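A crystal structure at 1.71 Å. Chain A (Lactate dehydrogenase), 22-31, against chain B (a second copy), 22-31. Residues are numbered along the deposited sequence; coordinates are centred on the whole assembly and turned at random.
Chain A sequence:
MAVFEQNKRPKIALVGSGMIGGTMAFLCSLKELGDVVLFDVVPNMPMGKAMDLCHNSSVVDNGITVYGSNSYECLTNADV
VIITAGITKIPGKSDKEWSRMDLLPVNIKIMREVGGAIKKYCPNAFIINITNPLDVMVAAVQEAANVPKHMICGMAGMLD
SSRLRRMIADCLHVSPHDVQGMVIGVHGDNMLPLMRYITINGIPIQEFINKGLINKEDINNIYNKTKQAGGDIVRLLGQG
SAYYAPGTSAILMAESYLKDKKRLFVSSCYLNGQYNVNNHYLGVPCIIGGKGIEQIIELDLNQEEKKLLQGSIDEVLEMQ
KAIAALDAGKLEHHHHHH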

# COMPACT_ATOMS: atom_id res chain seq x y z
N GLY A 22 7.94 0.58 0.23
CA GLY A 22 6.90 1.26 -0.53
C GLY A 22 5.66 1.50 0.30
O GLY A 22 5.03 2.56 0.20
N THR A 23 5.27 0.52 1.11
CA THR A 23 4.12 0.68 2.00
C THR A 23 4.28 1.89 2.91
O THR A 23 3.32 2.65 3.11
CB THR A 23 3.93 -0.60 2.82
OG1 THR A 23 3.57 -1.68 1.95
CG2 THR A 23 2.85 -0.43 3.88
N MET A 24 5.48 2.08 3.47
CA MET A 24 5.70 3.22 4.36
C MET A 24 5.69 4.53 3.58
O MET A 24 5.14 5.53 4.06
CB MET A 24 7.00 3.03 5.13
CG MET A 24 7.03 1.76 5.97
SD MET A 24 8.47 1.61 7.05
CE MET A 24 9.78 1.28 5.88
N ALA A 25 6.29 4.54 2.39
CA ALA A 25 6.22 5.73 1.54
C ALA A 25 4.78 6.08 1.21
O ALA A 25 4.38 7.25 1.25
CB ALA A 25 7.03 5.50 0.27
N PHE A 26 3.98 5.07 0.85
CA PHE A 26 2.55 5.27 0.61
C PHE A 26 1.86 5.92 1.80
O PHE A 26 1.06 6.85 1.64
CB PHE A 26 1.93 3.91 0.27
CG PHE A 26 0.52 3.97 -0.27
CD1 PHE A 26 0.11 4.97 -1.14
CD2 PHE A 26 -0.38 2.96 0.04
CE1 PHE A 26 -1.18 4.98 -1.64
CE2 PHE A 26 -1.66 2.96 -0.46
CZ PHE A 26 -2.06 3.97 -1.30
N LEU A 27 2.18 5.46 3.02
CA LEU A 27 1.57 6.03 4.21
C LEU A 27 1.96 7.50 4.40
O LEU A 27 1.13 8.32 4.81
CB LEU A 27 1.97 5.22 5.45
CG LEU A 27 1.27 3.88 5.68
CD1 LEU A 27 2.07 3.03 6.66
CD2 LEU A 27 -0.14 4.08 6.21
N CYS A 28 3.22 7.84 4.10
CA CYS A 28 3.65 9.23 4.22
C CYS A 28 2.87 10.13 3.27
O CYS A 28 2.50 11.25 3.63
CB CYS A 28 5.15 9.33 3.95
SG CYS A 28 6.20 8.57 5.21
N SER A 29 2.64 9.65 2.05
CA SER A 29 1.82 10.39 1.09
C SER A 29 0.40 10.57 1.60
O SER A 29 -0.13 11.69 1.65
CB SER A 29 1.84 9.66 -0.26
OG SER A 29 0.99 10.27 -1.21
N LEU A 30 -0.24 9.47 2.00
CA LEU A 30 -1.64 9.52 2.43
C LEU A 30 -1.81 10.37 3.68
O LEU A 30 -2.79 11.13 3.79
CB LEU A 30 -2.16 8.10 2.68
CG LEU A 30 -2.23 7.16 1.48
CD1 LEU A 30 -2.51 5.74 1.93
CD2 LEU A 30 -3.30 7.63 0.50
N LYS A 31 -0.90 10.26 4.64
CA LYS A 31 -1.01 10.97 5.91
C LYS A 31 -0.42 12.37 5.87
O LYS A 31 -0.54 13.10 6.86
CB LYS A 31 -0.31 10.17 7.02
CG LYS A 31 -1.03 8.87 7.37
CD LYS A 31 -0.12 7.90 8.11
CE LYS A 31 0.35 8.45 9.45
NZ LYS A 31 -0.77 8.79 10.37
N GLY B 22 -4.39 -5.39 -3.57
CA GLY B 22 -3.86 -5.27 -2.21
C GLY B 22 -3.78 -3.83 -1.76
O GLY B 22 -4.13 -3.50 -0.62
N THR B 23 -3.31 -2.95 -2.64
CA THR B 23 -3.28 -1.52 -2.34
C THR B 23 -4.66 -1.01 -1.94
O THR B 23 -4.79 -0.24 -0.98
CB THR B 23 -2.76 -0.75 -3.56
OG1 THR B 23 -1.39 -1.11 -3.79
CG2 THR B 23 -2.86 0.76 -3.37
N MET B 24 -5.70 -1.42 -2.67
CA MET B 24 -7.04 -0.92 -2.39
C MET B 24 -7.57 -1.48 -1.07
O MET B 24 -8.27 -0.77 -0.33
CB MET B 24 -7.98 -1.27 -3.55
CG MET B 24 -7.64 -0.54 -4.84
SD MET B 24 -8.81 -0.81 -6.19
CE MET B 24 -8.65 -2.58 -6.47
N ALA B 25 -7.26 -2.74 -0.76
CA ALA B 25 -7.66 -3.30 0.52
C ALA B 25 -6.98 -2.57 1.68
O ALA B 25 -7.60 -2.31 2.71
CB ALA B 25 -7.32 -4.79 0.56
N PHE B 26 -5.70 -2.24 1.51
CA PHE B 26 -4.98 -1.43 2.49
C PHE B 26 -5.70 -0.11 2.73
O PHE B 26 -5.85 0.33 3.87
CB PHE B 26 -3.56 -1.21 1.98
CG PHE B 26 -2.61 -0.59 2.98
CD1 PHE B 26 -2.68 -0.91 4.33
CD2 PHE B 26 -1.62 0.27 2.55
CE1 PHE B 26 -1.78 -0.34 5.23
CE2 PHE B 26 -0.73 0.84 3.44
CZ PHE B 26 -0.81 0.53 4.78
N LEU B 27 -6.15 0.55 1.65
CA LEU B 27 -6.84 1.83 1.78
C LEU B 27 -8.15 1.68 2.55
O LEU B 27 -8.51 2.56 3.34
CB LEU B 27 -7.09 2.43 0.40
CG LEU B 27 -5.86 3.02 -0.29
CD1 LEU B 27 -6.11 3.17 -1.78
CD2 LEU B 27 -5.50 4.37 0.32
N CYS B 28 -8.88 0.59 2.31
CA CYS B 28 -10.13 0.37 3.04
C CYS B 28 -9.88 0.23 4.53
O CYS B 28 -10.60 0.81 5.35
CB CYS B 28 -10.84 -0.87 2.49
SG CYS B 28 -11.54 -0.65 0.83
N SER B 29 -8.84 -0.53 4.90
CA SER B 29 -8.46 -0.65 6.30
C SER B 29 -8.14 0.71 6.91
O SER B 29 -8.66 1.07 7.97
CB SER B 29 -7.26 -1.59 6.43
OG SER B 29 -6.79 -1.67 7.76
N LEU B 30 -7.30 1.49 6.23
CA LEU B 30 -6.85 2.77 6.76
C LEU B 30 -7.99 3.78 6.84
O LEU B 30 -8.07 4.57 7.79
CB LEU B 30 -5.71 3.33 5.90
CG LEU B 30 -4.39 2.55 5.88
CD1 LEU B 30 -3.49 3.08 4.77
CD2 LEU B 30 -3.68 2.62 7.22
N LYS B 31 -8.88 3.78 5.85
CA LYS B 31 -9.96 4.76 5.78
C LYS B 31 -11.23 4.32 6.51
O LYS B 31 -12.17 5.11 6.62
CB LYS B 31 -10.32 5.06 4.31
CG LYS B 31 -9.22 5.75 3.52
CD LYS B 31 -9.57 5.86 2.04
CE LYS B 31 -10.59 6.96 1.76
NZ LYS B 31 -10.02 8.33 1.95

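How does the contact begin along chain A? Gly22(A) touches nothing opposite, but Thr23(A) sends its methyl across: CG2 of Thr23(A) lies 3.8 Å from CE2 of Phe26(B). Its hydroxyl is hydrogen-bonded elsewhere in the structure, and the threonine meets the other helix with its apolar branch. Met24(A) points away, and Ala25(A) is out of reach.

What does Phe26(A) do at the centre? With chi1 in t, its ring reaches toward chain B, and the residue as a whole has more area covered than any other in the chain A stretch. CD2 of Phe26(A) and CD2 of Phe26(B) are 3.9 Å apart, each at the edge of the other ring, so the rings meet edge to edge rather than stacking. Beyond that, CE2 of Phe26(A) approaches CG2 of Thr23(B) at 3.8 Å, and its CZ approaches CD2 of Leu27(B), also at 3.8 Å.

How do the leucines extend the seam? Leu27(A) starts sideways, yet its CD2 comes within 3.9 Å of CZ of Phe26(B) and 3.8 Å of CD1 of Leu30(B). Leu30(A) points toward chain B; its CD1 packs 3.7 Å from CD2 of Leu27(B) and 4.0 Å from CD1 of Leu30(B).

What holds the helices together here? Apolar packing, repeated almost symmetrically, with no hydrogen bond across. Their axes stay 12.5 Å apart at closest, leaving side chains to bridge the gap.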